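Local structure of BH1974 protein (Bacillus halodurans, 3ON5) at residues Glu52-Leu57 and Gly66-Gly71; Ile23-Thr28 and Arg36-Ile41; Gly46-Lys51 and Gly113-Leu118. The protein is not characterised in detail but probably serves xanthine dehydrogenase-type molybdenum enzymes, perhaps by handling their cofactor. One frame throughout, in Å; residues are numbered along the deposited sequence.

Contact 1: residues Glu52-Leu57 and Gly66-Gly71; sequences EGAMML and GLLSGG
Met-56 and Gly-66 bring the two backbones closest together, with their CA atoms 4.7 Å apart, but the touching parts run in directions 125° apart, and at Ala-54 and Leu-68 the CA atoms are separated by 6.8 Å. No hydrogen bond crosses between 52-57 and 66-71, and the contact rests on apolar groups. Glycine suits position 66 because a CB there would press on the carbonyl of Met-55, and the backbone angles of Gly-66 themselves disfavour any side chain.

Met-56, a selenomethionine, and Leu-68 carry the contact in nearly equal parts. With its CG anti to the backbone N (chi1 -174°) and an extended chain beyond, the long, unbranched side chain of Met-56 passes across Leu-68 and along Gly-66. SE rests 3.6 Å from Leu-68 CG, and the same leucine carbon is 3.8 Å from Met-56 CB. The terminal CE comes to 3.5 Å from Gly-66 O.

In the fold, 55-59 and 64-65 form a hairpin at one side of an antiparallel sheet, and 66-71 is the loop that leads from this hairpin into helix 73-87. Glu-74, early in that helix, accepts hydrogen bonds through OE2 from the backbone N atoms of Leu-68, Ser-69 and Gly-70, and this fixes the loop from which Leu-68 projects.

The branched end of Leu-68 serves two neighbours. While CG meets the selenomethionine, the CD2 branch reaches the residue just before the strand, lying 4.0 Å from Ala-54 CB and 3.7 Å from Ala-54 O. The short methyl of Ala-54 lets the branch come in this close to the main chain. Leu-67 turns from the strand instead, and packs on Pro-326 of the second subunit.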
loop_
_atom_site.group_PDB
_atom_site.type_symbol
_atom_site.label_atom_id
_atom_site.label_comp_id
_atom_site.label_asym_id
_atom_site.label_seq_id
_atom_site.Cartn_x
_atom_site.Cartn_y
_atom_site.Cartn_z
ATOM N N GLU A 52 -18.902 -10.434 25.060
ATOM C CA GLU A 52 -18.620 -11.860 25.158
ATOM C C GLU A 52 -19.256 -12.560 23.954
ATOM O O GLU A 52 -20.430 -12.314 23.660
ATOM C CB GLU A 52 -19.141 -12.421 26.500
ATOM C CG GLU A 52 -18.908 -13.913 26.676
ATOM C CD GLU A 52 -19.558 -14.546 27.891
ATOM O OE1 GLU A 52 -19.234 -14.135 29.033
ATOM O OE2 GLU A 52 -20.339 -15.507 27.695
ATOM N N GLY A 53 -18.471 -13.387 23.263
ATOM C CA GLY A 53 -18.914 -14.112 22.074
ATOM C C GLY A 53 -18.255 -13.622 20.799
ATOM O O GLY A 53 -18.347 -14.284 19.757
ATOM N N ALA A 54 -17.588 -12.449 20.883
ATOM C CA ALA A 54 -16.882 -11.823 19.780
ATOM C C ALA A 54 -15.728 -12.689 19.339
ATOM O O ALA A 54 -15.001 -13.225 20.177
ATOM C CB ALA A 54 -16.391 -10.456 20.187
HETATM N N MSE A 55 -15.578 -12.847 18.022
HETATM C CA MSE A 55 -14.547 -13.676 17.426
HETATM C C MSE A 55 -13.642 -12.896 16.501
HETATM O O MSE A 55 -13.969 -11.811 16.008
HETATM C CB MSE A 55 -15.159 -14.832 16.652
HETATM C CG MSE A 55 -15.811 -15.840 17.521
HETATM SE SE MSE A 55 -16.953 -16.922 16.440
HETATM C CE MSE A 55 -18.000 -17.712 17.982
HETATM N N MSE A 56 -12.509 -13.512 16.227
HETATM C CA MSE A 56 -11.402 -12.986 15.472
HETATM C C MSE A 56 -10.533 -14.123 14.948
HETATM O O MSE A 56 -10.327 -15.113 15.664
HETATM C CB MSE A 56 -10.617 -12.090 16.431
HETATM C CG MSE A 56 -9.530 -11.366 15.800
HETATM SE SE MSE A 56 -8.571 -10.421 17.155
HETATM C CE MSE A 56 -7.361 -9.625 15.779
ATOM N N LEU A 57 -9.995 -13.977 13.731
ATOM C CA LEU A 57 -9.145 -14.996 13.140
ATOM C C LEU A 57 -7.706 -14.539 13.031
ATOM O O LEU A 57 -7.434 -13.499 12.458
ATOM C CB LEU A 57 -9.659 -15.382 11.752
ATOM C CG LEU A 57 -10.915 -16.244 11.712
ATOM C CD1 LEU A 57 -11.497 -16.288 10.307
ATOM C CD2 LEU A 57 -10.641 -17.661 12.215
ATOM N N GLY A 66 -11.280 -9.524 11.883
ATOM C CA GLY A 66 -12.006 -9.030 13.052
ATOM C C GLY A 66 -11.075 -8.336 14.035
ATOM O O GLY A 66 -9.859 -8.251 13.798
ATOM N N LEU A 67 -11.647 -7.772 15.126
ATOM C CA LEU A 67 -10.878 -7.178 16.239
ATOM C C LEU A 67 -11.658 -7.408 17.532
ATOM O O LEU A 67 -12.879 -7.627 17.498
ATOM C CB LEU A 67 -10.466 -5.688 16.094
ATOM C CG LEU A 67 -11.537 -4.601 16.165
ATOM C CD1 LEU A 67 -10.969 -3.299 16.701
ATOM C CD2 LEU A 67 -12.187 -4.401 14.834
ATOM N N LEU A 68 -10.933 -7.389 18.662
ATOM C CA LEU A 68 -11.489 -7.639 19.991
ATOM C C LEU A 68 -11.256 -6.420 20.930
ATOM O O LEU A 68 -12.075 -6.153 21.826
ATOM C CB LEU A 68 -10.862 -8.930 20.584
ATOM C CG LEU A 68 -11.003 -10.245 19.772
ATOM C CD1 LEU A 68 -10.308 -11.377 20.460
ATOM C CD2 LEU A 68 -12.459 -10.629 19.535
ATOM N N SER A 69 -10.144 -5.689 20.711
ATOM C CA SER A 69 -9.767 -4.500 21.475
ATOM C C SER A 69 -9.451 -3.336 20.526
ATOM O O SER A 69 -10.043 -2.263 20.661
ATOM C CB SER A 69 -8.575 -4.792 22.389
ATOM O OG SER A 69 -8.129 -3.657 23.121
ATOM N N GLY A 70 -8.539 -3.563 19.580
ATOM C CA GLY A 70 -8.083 -2.545 18.646
ATOM C C GLY A 70 -6.841 -1.835 19.149
ATOM O O GLY A 70 -6.347 -0.905 18.494
ATOM N N GLY A 71 -6.350 -2.277 20.315
ATOM C CA GLY A 71 -5.147 -1.760 20.953
ATOM C C GLY A 71 -3.920 -2.596 20.639
ATOM O O GLY A 71 -3.749 -3.075 19.507
#

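Contact 2: residues Ile23-Thr28 and Arg36-Ile41; sequences IELLET and RVMATI
Met-38 holds its CG anti to the backbone N (chi1 -167°) and continues extended, which carries CE off the strand to the helix, where it meets Leu-25 CD2 at 4.4 Å. Two residues earlier in the strand, Arg-36 starts differently, with CG beside the backbone N (chi1 -70°), but is likewise extended as far as NE and brings its guanidinium beside the last turn of 23-28. There Thr-28 O lies over one face of the group, towards its rim, 3.2 Å from Arg-36 NH2. The angle is poor and this is not a hydrogen bond. The firmer polar partner of the arginine is Gln-59, whose OE1 accepts from NE.

This is helix 22-30 lying across one face of the antiparallel sheet, on the side where Met-38 projects from strand 36-46. A long flexible methionine, deposited as selenomethionine, suits the job of spanning from sheet to helix, since the CA atoms of Leu-25 and Met-38 are 10.1 Å apart. Met-55 of the neighbouring strand packs against both side chains, and Leu-26 is held by Leu-130 and Val-133 of helix 124-139.

Within the helix, Thr-28 OG1 turns back to donate to Glu-24 O at 2.9 Å, with an angle of 148° at the oxygen. The same carbonyl also accepts from Thr-28 N, so one oxygen is gripped by both the backbone and the hydroxyl of a single residue.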
loop_
_atom_site.group_PDB
_atom_site.type_symbol
_atom_site.label_atom_id
_atom_site.label_comp_id
_atom_site.label_asym_id
_atom_site.label_seq_id
_atom_site.Cartn_x
_atom_site.Cartn_y
_atom_site.Cartn_z
ATOM N N ILE A 23 -21.404 -15.459 9.746
ATOM C CA ILE A 23 -21.457 -16.148 8.439
ATOM C C ILE A 23 -20.281 -15.676 7.527
ATOM O O ILE A 23 -19.769 -16.470 6.746
ATOM C CB ILE A 23 -22.849 -15.980 7.717
ATOM C CG1 ILE A 23 -23.043 -17.011 6.557
ATOM C CG2 ILE A 23 -23.148 -14.535 7.291
ATOM C CD1 ILE A 23 -24.501 -17.217 5.985
ATOM N N GLU A 24 -19.857 -14.417 7.649
ATOM C CA GLU A 24 -18.753 -13.862 6.866
ATOM C C GLU A 24 -17.413 -14.389 7.435
ATOM O O GLU A 24 -16.491 -14.654 6.665
ATOM C CB GLU A 24 -18.796 -12.305 6.843
ATOM C CG GLU A 24 -20.122 -11.654 6.431
ATOM C CD GLU A 24 -20.660 -11.880 5.025
ATOM O OE1 GLU A 24 -20.882 -13.052 4.640
ATOM O OE2 GLU A 24 -20.970 -10.872 4.351
ATOM N N LEU A 25 -17.330 -14.580 8.773
ATOM C CA LEU A 25 -16.138 -15.112 9.421
ATOM C C LEU A 25 -15.961 -16.577 9.060
ATOM O O LEU A 25 -14.864 -16.982 8.689
ATOM C CB LEU A 25 -16.223 -14.942 10.933
ATOM C CG LEU A 25 -14.874 -14.845 11.673
ATOM C CD1 LEU A 25 -14.253 -13.432 11.547
ATOM C CD2 LEU A 25 -15.060 -15.138 13.127
ATOM N N LEU A 26 -17.049 -17.359 9.126
ATOM C CA LEU A 26 -17.073 -18.768 8.750
ATOM C C LEU A 26 -16.857 -18.928 7.245
ATOM O O LEU A 26 -16.361 -19.968 6.810
ATOM C CB LEU A 26 -18.394 -19.441 9.165
ATOM C CG LEU A 26 -18.741 -19.554 10.642
ATOM C CD1 LEU A 26 -20.045 -20.257 10.806
ATOM C CD2 LEU A 26 -17.690 -20.337 11.422
ATOM N N GLU A 27 -17.241 -17.914 6.449
ATOM C CA GLU A 27 -17.059 -17.904 4.999
ATOM C C GLU A 27 -15.570 -17.873 4.693
ATOM O O GLU A 27 -15.126 -18.630 3.836
ATOM C CB GLU A 27 -17.789 -16.705 4.349
ATOM C CG GLU A 27 -17.909 -16.772 2.829
ATOM C CD GLU A 27 -18.774 -15.701 2.180
ATOM O OE1 GLU A 27 -19.880 -15.422 2.701
ATOM O OE2 GLU A 27 -18.385 -15.213 1.093
ATOM N N THR A 28 -14.806 -17.036 5.435
ATOM C CA THR A 28 -13.359 -16.811 5.330
ATOM C C THR A 28 -12.580 -18.155 5.507
ATOM O O THR A 28 -11.573 -18.351 4.816
ATOM C CB THR A 28 -12.947 -15.755 6.369
ATOM O OG1 THR A 28 -13.692 -14.563 6.102
ATOM C CG2 THR A 28 -11.461 -15.424 6.349
ATOM N N ARG A 36 -4.793 -21.306 10.736
ATOM C CA ARG A 36 -5.588 -20.287 11.422
ATOM C C ARG A 36 -5.871 -20.679 12.852
ATOM O O ARG A 36 -6.150 -21.845 13.135
ATOM C CB ARG A 36 -6.921 -20.002 10.734
ATOM C CG ARG A 36 -6.871 -19.298 9.420
ATOM C CD ARG A 36 -8.295 -19.010 8.935
ATOM N NE ARG A 36 -8.311 -18.428 7.591
ATOM C CZ ARG A 36 -8.382 -19.134 6.464
ATOM N NH1 ARG A 36 -8.485 -20.459 6.506
ATOM N NH2 ARG A 36 -8.365 -18.519 5.289
ATOM N N VAL A 37 -5.818 -19.687 13.755
ATOM C CA VAL A 37 -6.178 -19.815 15.164
ATOM C C VAL A 37 -7.367 -18.898 15.363
ATOM O O VAL A 37 -7.399 -17.781 14.856
ATOM C CB VAL A 37 -5.018 -19.556 16.143
ATOM C CG1 VAL A 37 -5.495 -19.548 17.588
ATOM C CG2 VAL A 37 -3.935 -20.594 15.957
HETATM N N MSE A 38 -8.385 -19.420 15.997
HETATM C CA MSE A 38 -9.591 -18.683 16.241
HETATM C C MSE A 38 -9.581 -18.166 17.665
HETATM O O MSE A 38 -9.375 -18.956 18.593
HETATM C CB MSE A 38 -10.770 -19.594 15.982
HETATM C CG MSE A 38 -12.073 -18.881 15.910
HETATM SE SE MSE A 38 -13.447 -20.239 15.925
HETATM C CE MSE A 38 -14.927 -18.928 15.432
ATOM N N ALA A 39 -9.766 -16.830 17.837
ATOM C CA ALA A 39 -9.845 -16.174 19.144
ATOM C C ALA A 39 -11.277 -15.831 19.453
ATOM O O ALA A 39 -11.949 -15.248 18.615
ATOM C CB ALA A 39 -8.981 -14.930 19.185
ATOM N N THR A 40 -11.762 -16.223 20.633
ATOM C CA THR A 40 -13.136 -15.964 21.052
ATOM C C THR A 40 -13.120 -15.377 22.460
ATOM O O THR A 40 -12.451 -15.918 23.348
ATOM C CB THR A 40 -13.976 -17.258 20.969
ATOM O OG1 THR A 40 -13.832 -17.830 19.675
ATOM C CG2 THR A 40 -15.453 -17.032 21.246
ATOM N N ILE A 41 -13.858 -14.271 22.658
ATOM C CA ILE A 41 -14.005 -13.665 23.981
ATOM C C ILE A 41 -15.042 -14.504 24.727
ATOM O O ILE A 41 -16.237 -14.392 24.444
ATOM C CB ILE A 41 -14.361 -12.154 23.942
ATOM C CG1 ILE A 41 -13.336 -11.361 23.144
ATOM C CG2 ILE A 41 -14.424 -11.624 25.347
ATOM C CD1 ILE A 41 -13.739 -9.928 22.945
#

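Contact 3: residues Gly46-Lys51 and Gly113-Leu118; sequences GSSYRK and GTISVL
No ring lies between Ser-47 and Gly-113: the flat group at the contact is the peptide carbonyl of Ser-47, whose O comes to 3.2 Å from Gly-113 CA. This is a CA-H...O contact, its angle at the hydrogen being 148°. The one aromatic ring here, that of Tyr-49, turns to the second subunit and packs edge-to-face with His-271 of that chain.

Glycine is called for on both strands. A CB on Gly-113 would run into Ser-47 O, while the backbone angles of Gly-46 suit a residue without a side chain. Their CA atoms stand 4.2 Å apart as an antiparallel, non-hydrogen-bonded pair, and the backbone hydrogen bonds of Ser-47 with Asn-112 and of Thr-114 with Glu-45 flank it.

Beyond the pair, Ser-48 lays its CB against the CG2 branch of Ile-115 at 3.8 Å. Its OG sits between the backbone N and the carbonyl carbon (chi1 59°), from where it donates to Arg-50 O at 2.7 Å, with a C=O...OG angle of 158°. Small and polar, serine can thus touch the isoleucine with its carbon and tie the turn with its oxygen. An alanine here has no hydroxyl, and Arg-50 O would probably be left without this donor and the 48-50 turn be less firmly fixed.

Ile-115 also packs on Val-44 and Tyr-95 of the strands beside its own. The arrangement is typical of neighbouring antiparallel strands whose pairing, here of 36-46 with 113-121, runs on into the first residues of the loop leading to 55-59.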
loop_
_atom_site.group_PDB
_atom_site.type_symbol
_atom_site.label_atom_id
_atom_site.label_comp_id
_atom_site.label_asym_id
_atom_site.label_seq_id
_atom_site.Cartn_x
_atom_site.Cartn_y
_atom_site.Cartn_z
ATOM N N GLY A 46 -16.106 -5.952 33.422
ATOM C CA GLY A 46 -15.965 -4.506 33.268
ATOM C C GLY A 46 -16.201 -3.988 31.870
ATOM O O GLY A 46 -17.089 -4.482 31.169
ATOM N N SER A 47 -15.401 -2.981 31.460
ATOM C CA SER A 47 -15.502 -2.315 30.157
ATOM C C SER A 47 -14.546 -2.903 29.128
ATOM O O SER A 47 -13.369 -3.118 29.407
ATOM C CB SER A 47 -15.226 -0.821 30.290
ATOM O OG SER A 47 -16.316 -0.143 30.890
ATOM N N SER A 48 -15.063 -3.124 27.911
ATOM C CA SER A 48 -14.311 -3.649 26.762
ATOM C C SER A 48 -14.964 -3.230 25.446
ATOM O O SER A 48 -16.199 -3.070 25.401
ATOM C CB SER A 48 -14.199 -5.168 26.829
ATOM O OG SER A 48 -15.477 -5.780 26.854
ATOM N N TYR A 49 -14.127 -3.071 24.369
ATOM C CA TYR A 49 -14.613 -2.681 23.041
ATOM C C TYR A 49 -15.627 -3.689 22.551
ATOM O O TYR A 49 -16.679 -3.277 22.058
ATOM C CB TYR A 49 -13.485 -2.517 22.007
ATOM C CG TYR A 49 -13.982 -2.027 20.657
ATOM C CD1 TYR A 49 -14.463 -0.729 20.497
ATOM C CD2 TYR A 49 -13.925 -2.845 19.525
ATOM C CE1 TYR A 49 -14.909 -0.268 19.259
ATOM C CE2 TYR A 49 -14.374 -2.392 18.281
ATOM C CZ TYR A 49 -14.864 -1.103 18.157
ATOM O OH TYR A 49 -15.290 -0.609 16.953
ATOM N N ARG A 50 -15.338 -4.999 22.699
ATOM C CA ARG A 50 -16.255 -6.037 22.242
ATOM C C ARG A 50 -16.887 -6.772 23.436
ATOM O O ARG A 50 -16.347 -6.764 24.546
ATOM C CB ARG A 50 -15.544 -7.039 21.305
ATOM C CG ARG A 50 -14.931 -6.460 20.013
ATOM C CD ARG A 50 -15.905 -5.878 18.995
ATOM N NE ARG A 50 -16.892 -6.849 18.509
ATOM C CZ ARG A 50 -16.699 -7.678 17.489
ATOM N NH1 ARG A 50 -15.535 -7.695 16.847
ATOM N NH2 ARG A 50 -17.658 -8.514 17.118
ATOM N N LYS A 51 -18.035 -7.395 23.183
ATOM C CA LYS A 51 -18.814 -8.177 24.128
ATOM C C LYS A 51 -18.374 -9.651 24.118
ATOM O O LYS A 51 -17.550 -10.063 23.300
ATOM C CB LYS A 51 -20.312 -8.059 23.795
ATOM N N GLY A 113 -11.357 -2.876 32.184
ATOM C CA GLY A 113 -11.932 -4.198 32.008
ATOM C C GLY A 113 -10.898 -5.296 31.913
ATOM O O GLY A 113 -9.713 -5.032 31.707
ATOM N N THR A 114 -11.357 -6.534 32.085
ATOM C CA THR A 114 -10.563 -7.744 32.054
ATOM C C THR A 114 -11.268 -8.728 31.129
ATOM O O THR A 114 -12.439 -9.062 31.356
ATOM C CB THR A 114 -10.367 -8.262 33.476
ATOM O OG1 THR A 114 -9.755 -7.233 34.269
ATOM C CG2 THR A 114 -9.526 -9.520 33.522
ATOM N N ILE A 115 -10.576 -9.156 30.055
ATOM C CA ILE A 115 -11.170 -10.088 29.099
ATOM C C ILE A 115 -10.401 -11.416 29.102
ATOM O O ILE A 115 -9.178 -11.444 29.280
ATOM C CB ILE A 115 -11.295 -9.536 27.639
ATOM C CG1 ILE A 115 -9.931 -9.296 26.937
ATOM C CG2 ILE A 115 -12.227 -8.317 27.582
ATOM C CD1 ILE A 115 -10.022 -8.914 25.442
ATOM N N SER A 116 -11.158 -12.510 28.894
ATOM C CA SER A 116 -10.692 -13.888 28.757
ATOM C C SER A 116 -10.871 -14.318 27.278
ATOM O O SER A 116 -12.005 -14.420 26.760
ATOM C CB SER A 116 -11.438 -14.807 29.724
ATOM O OG SER A 116 -11.432 -14.317 31.060
ATOM N N VAL A 117 -9.743 -14.496 26.584
ATOM C CA VAL A 117 -9.721 -14.878 25.172
ATOM C C VAL A 117 -9.355 -16.355 25.065
ATOM O O VAL A 117 -8.337 -16.768 25.626
ATOM C CB VAL A 117 -8.730 -13.982 24.361
ATOM C CG1 VAL A 117 -8.766 -14.313 22.869
ATOM C CG2 VAL A 117 -9.002 -12.495 24.592
ATOM N N LEU A 118 -10.189 -17.149 24.368
ATOM C CA LEU A 118 -9.921 -18.567 24.123
ATOM C C LEU A 118 -9.397 -18.748 22.692
ATOM O O LEU A 118 -10.112 -18.457 21.722
ATOM C CB LEU A 118 -11.160 -19.449 24.372
ATOM C CG LEU A 118 -11.072 -20.941 23.944
ATOM C CD1 LEU A 118 -10.110 -21.738 24.824
ATOM C CD2 LEU A 118 -12.412 -21.582 24.001
#

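All three contacts involve one antiparallel sheet, in which strands 55-59, 36-46 and 113-121 lie side by side. Strand 36-46 ties them together: Ala-39 N lies 2.8 Å from Met-56 O of contact 1, and Thr-40 O lies 2.8 Å from Leu-118 N of contact 3, both probable hydrogen bonds. Contact 2 brings a helix to one face of the sheet, whereas on the other face Leu-68 packs on Ile-41 and Val-117. The centres of contacts 1 and 3 are about 9 Å apart, those of contacts 2 and 3 about 17 Å. Along the chain, contact 1 is nested inside the loop closed by contact 3, and both reach the second subunit.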